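Long-range contacts in Ketoacyl_synth_N domain-containing protein (Photorhabdus luminescens subsp. laumondii, PDB 6SMO), which probably takes part in acyl-chain condensation as a member of the beta-ketoacyl synthase family, working beside a PKS_KS domain-containing partner chain: residues V10-P15 against D321-S326; I46-D51 against F218-A223; N102-W107 against P192-L197; E187-P192 against N312-S317. One frame throughout, in Å; residues are numbered along the deposited sequence.

Contact 1 of 4, residues V10-P15 against D321-S326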
loop_
_atom_site.group_PDB
_atom_site.type_symbol
_atom_site.label_atom_id
_atom_site.label_comp_id
_atom_site.label_asym_id
_atom_site.label_seq_id
_atom_site.Cartn_x
_atom_site.Cartn_y
_atom_site.Cartn_z
ATOM N N VAL C 10 -16.572 2.524 -17.258
ATOM C CA VAL C 10 -16.114 3.658 -16.401
ATOM C C VAL C 10 -17.218 4.003 -15.394
ATOM O O VAL C 10 -18.406 3.932 -15.764
ATOM C CB VAL C 10 -15.719 4.890 -17.240
ATOM C CG1 VAL C 10 -14.442 4.649 -18.028
ATOM C CG2 VAL C 10 -16.840 5.347 -18.164
ATOM N N GLY C 11 -16.819 4.353 -14.168
ATOM C CA GLY C 11 -17.705 4.824 -13.088
ATOM C C GLY C 11 -16.999 5.853 -12.225
ATOM O O GLY C 11 -15.793 5.674 -11.964
ATOM N N ALA C 12 -17.686 6.941 -11.875
ATOM C CA ALA C 12 -17.137 8.018 -11.023
ATOM C C ALA C 12 -18.270 8.684 -10.246
ATOM O O ALA C 12 -19.383 8.616 -10.706
ATOM C CB ALA C 12 -16.479 9.035 -11.899
ATOM N N ILE C 13 -17.975 9.285 -9.097
ATOM C CA ILE C 13 -18.980 10.067 -8.317
ATOM C C ILE C 13 -18.312 11.388 -7.943
ATOM O O ILE C 13 -17.146 11.376 -7.654
ATOM C CB ILE C 13 -19.511 9.302 -7.096
ATOM C CG1 ILE C 13 -18.401 8.911 -6.125
ATOM C CG2 ILE C 13 -20.306 8.092 -7.521
ATOM C CD1 ILE C 13 -18.917 8.399 -4.817
ATOM N N HIS C 14 -19.040 12.494 -7.961
ATOM C CA HIS C 14 -18.399 13.805 -7.696
ATOM C C HIS C 14 -19.453 14.792 -7.196
ATOM O O HIS C 14 -20.617 14.499 -7.345
ATOM C CB HIS C 14 -17.752 14.249 -9.005
ATOM C CG HIS C 14 -16.892 15.458 -8.945
ATOM N ND1 HIS C 14 -17.255 16.636 -9.516
ATOM C CD2 HIS C 14 -15.678 15.668 -8.428
ATOM C CE1 HIS C 14 -16.322 17.525 -9.332
ATOM N NE2 HIS C 14 -15.352 16.956 -8.682
ATOM N N PRO C 15 -19.086 15.941 -6.602
ATOM C CA PRO C 15 -20.049 16.941 -6.182
ATOM C C PRO C 15 -20.909 17.387 -7.367
ATOM O O PRO C 15 -22.012 17.751 -7.164
ATOM C CB PRO C 15 -19.123 18.093 -5.807
ATOM C CG PRO C 15 -17.960 17.412 -5.203
ATOM C CD PRO C 15 -17.744 16.261 -6.147
ATOM N N ASP C 321 -10.445 12.535 -15.161
ATOM C CA ASP C 321 -10.170 13.091 -16.514
ATOM C C ASP C 321 -10.168 11.945 -17.536
ATOM O O ASP C 321 -10.775 12.117 -18.612
ATOM C CB ASP C 321 -8.850 13.867 -16.545
ATOM C CG ASP C 321 -8.826 15.090 -15.641
ATOM O OD1 ASP C 321 -9.310 14.984 -14.496
ATOM O OD2 ASP C 321 -8.322 16.139 -16.090
ATOM N N SER C 322 -9.513 10.826 -17.202
ATOM C CA SER C 322 -9.422 9.596 -18.036
ATOM C C SER C 322 -10.802 8.938 -18.170
ATOM O O SER C 322 -11.064 8.340 -19.232
ATOM C CB SER C 322 -8.410 8.626 -17.475
ATOM O OG SER C 322 -7.112 9.200 -17.450
ATOM N N VAL C 323 -11.637 9.035 -17.129
ATOM C CA VAL C 323 -13.045 8.534 -17.117
ATOM C C VAL C 323 -13.860 9.340 -18.136
ATOM O O VAL C 323 -14.564 8.713 -18.954
ATOM C CB VAL C 323 -13.653 8.600 -15.700
ATOM C CG1 VAL C 323 -15.177 8.596 -15.715
ATOM C CG2 VAL C 323 -13.126 7.477 -14.820
ATOM N N LEU C 324 -13.757 10.674 -18.087
ATOM C CA LEU C 324 -14.429 11.615 -19.029
ATOM C C LEU C 324 -13.897 11.396 -20.452
ATOM O O LEU C 324 -14.727 11.293 -21.376
ATOM C CB LEU C 324 -14.196 13.059 -18.569
ATOM C CG LEU C 324 -15.314 13.687 -17.735
ATOM C CD1 LEU C 324 -15.727 12.790 -16.579
ATOM C CD2 LEU C 324 -14.891 15.054 -17.217
ATOM N N ALA C 325 -12.570 11.327 -20.613
ATOM C CA ALA C 325 -11.871 11.178 -21.914
ATOM C C ALA C 325 -12.330 9.894 -22.616
ATOM O O ALA C 325 -12.486 9.926 -23.853
ATOM C CB ALA C 325 -10.377 11.186 -21.705
ATOM N N SER C 326 -12.536 8.813 -21.856
ATOM C CA SER C 326 -13.034 7.499 -22.345
ATOM C C SER C 326 -14.471 7.641 -22.867
ATOM O O SER C 326 -14.782 7.021 -23.904
ATOM C CB SER C 326 -12.944 6.446 -21.270
ATOM O OG SER C 326 -11.593 6.221 -20.894
#

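Contact 2 of 4, residues I46-D51 against F218-A223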
loop_
_atom_site.group_PDB
_atom_site.type_symbol
_atom_site.label_atom_id
_atom_site.label_comp_id
_atom_site.label_asym_id
_atom_site.label_seq_id
_atom_site.Cartn_x
_atom_site.Cartn_y
_atom_site.Cartn_z
ATOM N N ILE C 46 -13.638 22.582 0.806
ATOM C CA ILE C 46 -13.807 21.135 0.471
ATOM C C ILE C 46 -15.260 20.918 0.036
ATOM O O ILE C 46 -16.156 21.055 0.893
ATOM C CB ILE C 46 -13.434 20.233 1.669
ATOM C CG1 ILE C 46 -12.099 20.626 2.309
ATOM C CG2 ILE C 46 -13.452 18.765 1.266
ATOM C CD1 ILE C 46 -10.934 20.682 1.348
ATOM N N ARG C 47 -15.480 20.600 -1.244
ATOM C CA ARG C 47 -16.825 20.337 -1.823
ATOM C C ARG C 47 -17.227 18.887 -1.526
ATOM O O ARG C 47 -16.525 17.972 -2.002
ATOM C CB ARG C 47 -16.828 20.605 -3.330
ATOM C CG ARG C 47 -16.674 22.072 -3.702
ATOM C CD ARG C 47 -16.637 22.269 -5.205
ATOM N NE ARG C 47 -17.902 21.915 -5.837
ATOM C CZ ARG C 47 -18.105 21.831 -7.150
ATOM N NH1 ARG C 47 -19.300 21.501 -7.609
ATOM N NH2 ARG C 47 -17.122 22.073 -8.001
ATOM N N THR C 48 -18.311 18.698 -0.768
ATOM C CA THR C 48 -18.890 17.375 -0.410
ATOM C C THR C 48 -19.772 16.880 -1.562
ATOM O O THR C 48 -20.064 17.686 -2.468
ATOM C CB THR C 48 -19.688 17.456 0.898
ATOM O OG1 THR C 48 -20.710 18.440 0.740
ATOM C CG2 THR C 48 -18.826 17.805 2.091
ATOM N N LEU C 49 -20.174 15.605 -1.522
ATOM C CA LEU C 49 -21.139 15.001 -2.481
ATOM C C LEU C 49 -22.556 15.456 -2.109
ATOM O O LEU C 49 -22.822 15.625 -0.902
ATOM C CB LEU C 49 -21.030 13.474 -2.436
ATOM C CG LEU C 49 -19.665 12.884 -2.790
ATOM C CD1 LEU C 49 -19.682 11.374 -2.623
ATOM C CD2 LEU C 49 -19.248 13.254 -4.206
ATOM N N SER C 50 -23.419 15.643 -3.112
ATOM C CA SER C 50 -24.840 16.054 -2.963
ATOM C C SER C 50 -25.759 14.873 -3.299
ATOM O O SER C 50 -25.544 14.239 -4.353
ATOM C CB SER C 50 -25.149 17.249 -3.826
ATOM O OG SER C 50 -24.387 18.376 -3.420
ATOM N N ASP C 51 -26.738 14.595 -2.429
ATOM C CA ASP C 51 -27.780 13.548 -2.609
ATOM C C ASP C 51 -27.110 12.179 -2.789
ATOM O O ASP C 51 -27.519 11.438 -3.706
ATOM C CB ASP C 51 -28.698 13.881 -3.789
ATOM C CG ASP C 51 -29.398 15.225 -3.670
ATOM O OD1 ASP C 51 -29.727 15.618 -2.533
ATOM O OD2 ASP C 51 -29.611 15.868 -4.717
ATOM N N PHE C 218 -11.209 22.333 -3.500
ATOM C CA PHE C 218 -10.971 20.866 -3.458
ATOM C C PHE C 218 -12.315 20.134 -3.516
ATOM O O PHE C 218 -13.335 20.707 -3.078
ATOM C CB PHE C 218 -10.206 20.468 -2.193
ATOM C CG PHE C 218 -8.901 21.194 -1.987
ATOM C CD1 PHE C 218 -7.716 20.683 -2.494
ATOM C CD2 PHE C 218 -8.857 22.388 -1.283
ATOM C CE1 PHE C 218 -6.516 21.350 -2.303
ATOM C CE2 PHE C 218 -7.655 23.055 -1.093
ATOM C CZ PHE C 218 -6.488 22.535 -1.602
ATOM N N SER C 219 -12.312 18.914 -4.050
ATOM C CA SER C 219 -13.534 18.077 -4.132
ATOM C C SER C 219 -13.171 16.628 -3.816
ATOM O O SER C 219 -12.136 16.165 -4.281
ATOM C CB SER C 219 -14.161 18.165 -5.481
ATOM O OG SER C 219 -14.502 19.500 -5.791
ATOM N N GLU C 220 -14.020 15.940 -3.061
ATOM C CA GLU C 220 -13.784 14.514 -2.736
ATOM C C GLU C 220 -14.604 13.645 -3.689
ATOM O O GLU C 220 -15.376 14.178 -4.478
ATOM C CB GLU C 220 -14.172 14.232 -1.287
ATOM C CG GLU C 220 -15.639 14.467 -0.996
ATOM C CD GLU C 220 -16.012 14.208 0.449
ATOM O OE1 GLU C 220 -17.203 14.013 0.740
ATOM O OE2 GLU C 220 -15.111 14.230 1.288
ATOM N N GLY C 221 -14.406 12.339 -3.617
ATOM C CA GLY C 221 -15.144 11.376 -4.455
ATOM C C GLY C 221 -14.252 10.242 -4.924
ATOM O O GLY C 221 -13.271 9.930 -4.220
ATOM N N ALA C 222 -14.578 9.649 -6.076
ATOM C CA ALA C 222 -13.871 8.484 -6.655
ATOM C C ALA C 222 -14.111 8.411 -8.167
ATOM O O ALA C 222 -15.133 8.947 -8.642
ATOM C CB ALA C 222 -14.323 7.220 -5.967
ATOM N N ALA C 223 -13.184 7.768 -8.880
ATOM C CA ALA C 223 -13.226 7.520 -10.339
ATOM C C ALA C 223 -12.477 6.216 -10.633
ATOM O O ALA C 223 -11.331 6.082 -10.161
ATOM C CB ALA C 223 -12.621 8.690 -11.075
#

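Contact 3 of 4, residues N102-W107 against P192-L197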
loop_
_atom_site.group_PDB
_atom_site.type_symbol
_atom_site.label_atom_id
_atom_site.label_comp_id
_atom_site.label_asym_id
_atom_site.label_seq_id
_atom_site.Cartn_x
_atom_site.Cartn_y
_atom_site.Cartn_z
ATOM N N ASN C 102 -4.576 6.383 -3.627
ATOM C CA ASN C 102 -5.098 7.074 -2.417
ATOM C C ASN C 102 -3.925 7.627 -1.603
ATOM O O ASN C 102 -3.002 6.847 -1.300
ATOM C CB ASN C 102 -5.970 6.148 -1.568
ATOM C CG ASN C 102 -6.524 6.836 -0.339
ATOM O OD1 ASN C 102 -6.163 6.491 0.784
ATOM N ND2 ASN C 102 -7.381 7.823 -0.542
ATOM N N CYS C 103 -3.985 8.915 -1.247
ATOM C CA CYS C 103 -2.882 9.690 -0.616
ATOM C C CYS C 103 -3.150 9.911 0.881
ATOM O O CYS C 103 -2.237 9.628 1.683
ATOM C CB CYS C 103 -2.698 11.029 -1.320
ATOM S SG CYS C 103 -2.343 10.867 -3.090
ATOM N N PHE C 104 -4.346 10.391 1.241
ATOM C CA PHE C 104 -4.679 10.916 2.595
ATOM C C PHE C 104 -5.227 9.815 3.515
ATOM O O PHE C 104 -5.310 10.066 4.735
ATOM C CB PHE C 104 -5.664 12.083 2.494
ATOM C CG PHE C 104 -5.021 13.402 2.148
ATOM C CD1 PHE C 104 -4.382 14.155 3.122
ATOM C CD2 PHE C 104 -5.043 13.885 0.848
ATOM C CE1 PHE C 104 -3.786 15.366 2.805
ATOM C CE2 PHE C 104 -4.445 15.096 0.533
ATOM C CZ PHE C 104 -3.818 15.834 1.511
ATOM N N GLY C 105 -5.590 8.651 2.969
ATOM C CA GLY C 105 -6.097 7.507 3.755
ATOM C C GLY C 105 -7.543 7.712 4.178
ATOM O O GLY C 105 -8.314 8.286 3.383
ATOM N N GLY C 106 -7.896 7.263 5.388
ATOM C CA GLY C 106 -9.266 7.323 5.935
ATOM C C GLY C 106 -9.288 7.798 7.378
ATOM O O GLY C 106 -9.430 6.947 8.278
ATOM N N TRP C 107 -9.176 9.113 7.588
ATOM C CA TRP C 107 -9.097 9.753 8.930
ATOM C C TRP C 107 -10.487 9.857 9.570
ATOM O O TRP C 107 -10.552 9.849 10.814
ATOM C CB TRP C 107 -8.415 11.126 8.838
ATOM C CG TRP C 107 -6.924 11.049 8.946
ATOM C CD1 TRP C 107 -6.014 11.161 7.934
ATOM C CD2 TRP C 107 -6.166 10.813 10.144
ATOM N NE1 TRP C 107 -4.742 11.025 8.423
ATOM C CE2 TRP C 107 -4.804 10.809 9.775
ATOM C CE3 TRP C 107 -6.502 10.614 11.489
ATOM C CZ2 TRP C 107 -3.784 10.611 10.705
ATOM C CZ3 TRP C 107 -5.494 10.419 12.406
ATOM C CH2 TRP C 107 -4.153 10.418 12.017
ATOM N N PRO C 192 -12.343 16.390 9.853
ATOM C CA PRO C 192 -11.825 17.630 10.442
ATOM C C PRO C 192 -10.310 17.884 10.333
ATOM O O PRO C 192 -9.941 19.031 10.153
ATOM C CB PRO C 192 -12.203 17.478 11.923
ATOM C CG PRO C 192 -13.492 16.689 11.893
ATOM C CD PRO C 192 -13.330 15.734 10.728
ATOM N N LEU C 193 -9.480 16.840 10.451
ATOM C CA LEU C 193 -7.995 16.962 10.472
ATOM C C LEU C 193 -7.496 17.438 9.102
ATOM O O LEU C 193 -6.785 18.462 9.062
ATOM C CB LEU C 193 -7.361 15.620 10.857
ATOM C CG LEU C 193 -5.830 15.573 10.816
ATOM C CD1 LEU C 193 -5.215 16.689 11.651
ATOM C CD2 LEU C 193 -5.316 14.220 11.281
ATOM N N VAL C 194 -7.851 16.721 8.031
ATOM C CA VAL C 194 -7.400 17.019 6.637
ATOM C C VAL C 194 -8.196 18.210 6.084
ATOM O O VAL C 194 -7.654 18.910 5.208
ATOM C CB VAL C 194 -7.497 15.790 5.709
ATOM C CG1 VAL C 194 -6.671 14.624 6.228
ATOM C CG2 VAL C 194 -8.934 15.358 5.457
ATOM N N LYS C 195 -9.425 18.432 6.565
ATOM C CA LYS C 195 -10.295 19.558 6.122
ATOM C C LYS C 195 -9.635 20.886 6.514
ATOM O O LYS C 195 -9.457 21.740 5.623
ATOM C CB LYS C 195 -11.701 19.452 6.722
ATOM C CG LYS C 195 -12.735 20.375 6.088
ATOM C CD LYS C 195 -14.160 20.111 6.533
ATOM C CE LYS C 195 -14.533 20.833 7.811
ATOM N NZ LYS C 195 -14.863 22.256 7.562
ATOM N N ASN C 196 -9.279 21.040 7.794
ATOM C CA ASN C 196 -8.629 22.259 8.352
ATOM C C ASN C 196 -7.229 22.426 7.746
ATOM O O ASN C 196 -6.792 23.585 7.599
ATOM C CB ASN C 196 -8.563 22.221 9.882
ATOM C CG ASN C 196 -9.906 22.460 10.539
ATOM O OD1 ASN C 196 -10.511 23.514 10.360
ATOM N ND2 ASN C 196 -10.373 21.494 11.312
ATOM N N LEU C 197 -6.558 21.317 7.414
ATOM C CA LEU C 197 -5.191 21.306 6.826
ATOM C C LEU C 197 -5.230 21.925 5.423
ATOM O O LEU C 197 -4.443 22.859 5.171
ATOM C CB LEU C 197 -4.668 19.865 6.776
ATOM C CG LEU C 197 -3.199 19.712 6.381
ATOM C CD1 LEU C 197 -2.284 20.049 7.549
ATOM C CD2 LEU C 197 -2.914 18.308 5.872
#

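Contact 4 of 4, residues E187-P192 against N312-S317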
loop_
_atom_site.group_PDB
_atom_site.type_symbol
_atom_site.label_atom_id
_atom_site.label_comp_id
_atom_site.label_asym_id
_atom_site.label_seq_id
_atom_site.Cartn_x
_atom_site.Cartn_y
_atom_site.Cartn_z
ATOM N N GLU C 187 -10.797 9.453 -2.732
ATOM C CA GLU C 187 -10.334 10.360 -1.655
ATOM C C GLU C 187 -11.526 10.869 -0.838
ATOM O O GLU C 187 -12.578 11.135 -1.416
ATOM C CB GLU C 187 -9.665 11.598 -2.251
ATOM C CG GLU C 187 -8.307 11.359 -2.878
ATOM C CD GLU C 187 -7.165 11.051 -1.933
ATOM O OE1 GLU C 187 -6.099 10.688 -2.416
ATOM O OE2 GLU C 187 -7.353 11.170 -0.725
ATOM N N HIS C 188 -11.333 10.975 0.474
ATOM C CA HIS C 188 -12.265 11.607 1.445
ATOM C C HIS C 188 -11.508 12.700 2.210
ATOM O O HIS C 188 -10.583 12.348 2.972
ATOM C CB HIS C 188 -12.865 10.554 2.385
ATOM C CG HIS C 188 -13.824 11.120 3.379
ATOM N ND1 HIS C 188 -15.137 11.405 3.058
ATOM C CD2 HIS C 188 -13.668 11.461 4.676
ATOM C CE1 HIS C 188 -15.749 11.894 4.118
ATOM N NE2 HIS C 188 -14.869 11.938 5.124
ATOM N N LEU C 189 -11.886 13.968 2.008
ATOM C CA LEU C 189 -11.156 15.159 2.525
ATOM C C LEU C 189 -12.022 15.935 3.529
ATOM O O LEU C 189 -11.582 17.023 3.951
ATOM C CB LEU C 189 -10.778 16.056 1.341
ATOM C CG LEU C 189 -10.053 15.373 0.180
ATOM C CD1 LEU C 189 -9.876 16.334 -0.984
ATOM C CD2 LEU C 189 -8.707 14.818 0.620
ATOM N N SER C 190 -13.190 15.402 3.909
ATOM C CA SER C 190 -14.215 16.108 4.725
ATOM C C SER C 190 -13.983 15.890 6.228
ATOM O O SER C 190 -14.700 16.533 7.021
ATOM C CB SER C 190 -15.607 15.690 4.325
ATOM O OG SER C 190 -15.906 16.132 3.010
ATOM N N SER C 191 -13.029 15.032 6.611
ATOM C CA SER C 191 -12.682 14.742 8.029
ATOM C C SER C 191 -11.959 15.944 8.633
ATOM O O SER C 191 -11.049 16.492 8.012
ATOM C CB SER C 191 -11.870 13.476 8.157
ATOM O OG SER C 191 -10.603 13.609 7.534
ATOM N N PRO C 192 -12.343 16.390 9.853
ATOM C CA PRO C 192 -11.825 17.630 10.442
ATOM C C PRO C 192 -10.310 17.884 10.333
ATOM O O PRO C 192 -9.941 19.031 10.153
ATOM C CB PRO C 192 -12.203 17.478 11.923
ATOM C CG PRO C 192 -13.492 16.689 11.893
ATOM C CD PRO C 192 -13.330 15.734 10.728
ATOM N N ASN C 312 -9.179 20.321 -7.191
ATOM C CA ASN C 312 -8.036 19.427 -6.898
ATOM C C ASN C 312 -8.577 18.245 -6.097
ATOM O O ASN C 312 -9.117 18.471 -5.020
ATOM C CB ASN C 312 -6.935 20.174 -6.149
ATOM C CG ASN C 312 -5.648 19.391 -6.048
ATOM O OD1 ASN C 312 -5.464 18.409 -6.747
ATOM N ND2 ASN C 312 -4.754 19.823 -5.187
ATOM N N GLN C 313 -8.459 17.036 -6.640
ATOM C CA GLN C 313 -8.949 15.822 -5.942
ATOM C C GLN C 313 -7.771 14.916 -5.588
ATOM O O GLN C 313 -8.032 13.788 -5.162
ATOM C CB GLN C 313 -9.942 15.080 -6.830
ATOM C CG GLN C 313 -11.008 15.976 -7.436
ATOM C CD GLN C 313 -11.979 15.183 -8.269
ATOM O OE1 GLN C 313 -11.998 15.273 -9.492
ATOM N NE2 GLN C 313 -12.787 14.383 -7.605
ATOM N N PHE C 314 -6.539 15.402 -5.766
ATOM C CA PHE C 314 -5.317 14.594 -5.506
ATOM C C PHE C 314 -5.304 13.370 -6.421
ATOM O O PHE C 314 -5.286 13.558 -7.632
ATOM C CB PHE C 314 -5.089 14.344 -4.016
ATOM C CG PHE C 314 -5.024 15.624 -3.231
ATOM C CD1 PHE C 314 -3.836 16.316 -3.114
ATOM C CD2 PHE C 314 -6.164 16.163 -2.668
ATOM C CE1 PHE C 314 -3.783 17.511 -2.420
ATOM C CE2 PHE C 314 -6.111 17.355 -1.972
ATOM C CZ PHE C 314 -4.921 18.023 -1.850
ATOM N N SER C 315 -5.322 12.171 -5.845
ATOM C CA SER C 315 -5.237 10.910 -6.624
ATOM C C SER C 315 -6.388 10.774 -7.628
ATOM O O SER C 315 -6.177 10.161 -8.670
ATOM C CB SER C 315 -5.095 9.707 -5.738
ATOM O OG SER C 315 -6.273 9.485 -4.991
ATOM N N VAL C 316 -7.586 11.225 -7.272
ATOM C CA VAL C 316 -8.749 11.156 -8.202
ATOM C C VAL C 316 -8.483 12.050 -9.419
ATOM O O VAL C 316 -8.939 11.700 -10.513
ATOM C CB VAL C 316 -10.077 11.475 -7.491
ATOM C CG1 VAL C 316 -11.273 11.180 -8.375
ATOM C CG2 VAL C 316 -10.195 10.709 -6.190
ATOM N N SER C 317 -7.843 13.202 -9.216
ATOM C CA SER C 317 -7.503 14.110 -10.341
ATOM C C SER C 317 -6.614 13.366 -11.340
ATOM O O SER C 317 -5.641 12.736 -10.924
ATOM C CB SER C 317 -6.845 15.355 -9.855
ATOM O OG SER C 317 -7.778 16.165 -9.174
#

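Contact 1 of 4, residues V10-P15 against D321-S326
V10 and A12, on a strand of the thiolase-type core, pack against V323 of helix 319-329, a buried strand-on-helix contact of a layered alpha/beta fold. The local axes of strand 10-13 and helix 321-326 approach to 8.5 Å, their directions 131° apart. Because side chains alternate along a strand, V10 and A12 both turn toward the helix, with G11 between them. V323 has CG1 anti to its backbone N (chi1 159°), and this methyl reaches both: it is 4.0 Å from V10 CB and 4.1 Å from A12 CB. Valine and alanine suit the place, since their short side chains bring no polar atom of their own to the cluster of V10, A12 and V323. One turn further along the helix, V10 CG1 rests 4.0 Å from S326 CB. The serine hydroxyl goes back to its own helix, where S326 OG donates to S322 O at 2.7 Å; the same carbonyl also accepts S326 N, so a buried polar atom is satisfied without a partner on the strand. V323 and S326 also touch L225 of strand 218-229, V323 meets V20 of helix 20-31, and A325 packs on I352 and I354 of strand 351-356, consistent with a helix held between sheet layers.

Contact 2 of 4, residues I46-D51 against F218-A223
Neither flat group of this contact is stacked: I46 CD1 meets the F218 ring obliquely, and S219 OG stands obliquely beside the R47 guanidinium. The two groups lie on opposite faces of a short parallel pairing that adds strand 46-47 to strand 218-229 of the thiolase-type sheet. I46 faces F218, with CD1 3.6 Å from F218 CB, a join of two bulky apolar side chains that helix 192-204 covers through L198. On the other face R47 CD lies 3.5 Å from S219 OG; serine is small enough to let the arginine chain pass over it. That chain bends at chi3 (66°), which sets NE, and the charged tip is held by salt bridges from NH1 to D16 and from NH2 to D311. The backbone pairing is brief. R47 N donates to F218 O at 2.8 Å with a nearly straight N-H angle of 170°, whereas E220 N to R47 O, at 3.4 Å, is weak, and beyond it the two chains separate. E220 reaches across where they part: its OE1 comes within 3.9 Å of T48 CA and has a weak bond with Y72 OH, while OE2 is hydrogen-bonded with S190 OG and takes a weak bond from L189 N, so that the buried carboxylate has polar company. G221 has backbone angles that by themselves call for glycine, as a side chain would jam against the preceding carbonyl. Beside it, L49 brings its methyl CD2 to 4.0 Å from E220 O.

Contact 3 of 4, residues N102-W107 against P192-L197
L193 has CG anti to its backbone N (chi1 176°), and its chi2 of 54° sets the delta carbons, one of which meets the indole of W107, whose CB points toward the helix. The contact packs the loop after strand 96-101 of the beta-ketoacyl synthase fold on the start of helix 192-204. L193 CD2 sits over the middle of the W107 six-membered ring, 3.6 Å from its centroid and only 8° off the normal: a CH-pi contact in which a branched side chain presents one methyl to a broad aromatic face. V194 comes next on the helix, and its CG1 is shared by two aromatic residues, lying 3.9 Å from W107 CD1 and the same distance from F104 CD1; it approaches both rings obliquely. A compact valine fits the corner where the two rings meet it. W107 also meets W133, a residue of the pocket that holds the bound pentaketone aldehyde, in an edge-to-face pair, and its side chain is about 7 Å from that ligand. The partner PKS_KS chain packs here as well, its M137 on W107 and its F165 on L197. One turn after L193, L197 comes to the edge of the F104 ring, near its plane, with CD2 4.3 Å from F104 CE1.

Contact 4 of 4, residues E187-P192 against N312-S317
Polar contact comes first between E187 and S315, where E187 OE1 and S315 OG are 2.8 Å apart. The serine has a single proton and the carbonyl of G101 is also within its reach, so which acceptor takes it is not settled. OE1 accepts the amide of C103 as well. The glutamate chain bends at chi2 (-70°), which sets CD, and its CG lies 3.3 Å from Q313 O. Within loop 312-317, Q313 N donates to S317 OG at 2.8 Å with an N-H angle of 154°, and a weak bond runs from F314 N to N312 OD1. The S317 side chain, with weaker help from N312, thus holds the backbone that presents F314 and S315.

Apolar contact runs on two lines. V316 CG2 lies 3.9 Å from E187 CG, a small methyl against the aliphatic part of the acid. L189 CD1 is 4.0 Å from F314 CE2 and approaches the ring at its edge, near the ring plane; leucine's branched apolar tip suits the rim of a broad phenylalanine in this buried setting.

A ring-face neighbour comes from within loop 312-317: N312 ND2 stands 3.7 Å above the F314 ring plane, displaced toward the rim.

The contact joins the loop between strand 180-187 and helix 192-204 to the loop between helices 307-310 and 319-329. E187 pairs by backbone with G221 of strand 218-229, V316 touches A223 on that strand, and F314 makes an edge-to-face pair with F104 and packs on Y162 of the PKS_KS chain.

Overall arrangement
Along the chain the segments run 10-15, 46-51, 102-107, 187-197, 218-223, 312-317 and 321-326, so contact 1 joins the first and last of them and encloses the other three, while contact 4 alternates with contacts 2 and 3. Contacts 1 and 2, centres 13 Å apart, share one sheet, where strands 5-13 and 218-229 are neighbours. Contacts 2 and 4 each touch the other three; the centre of contact 4 is 8 Å from contact 2 and 7 Å from contact 3, with which it shares P192. Contacts 1 and 3 do not touch, with centres 22 Å apart. The series thus leads from the buried core to the face bordering the partner chain and the ligand pocket.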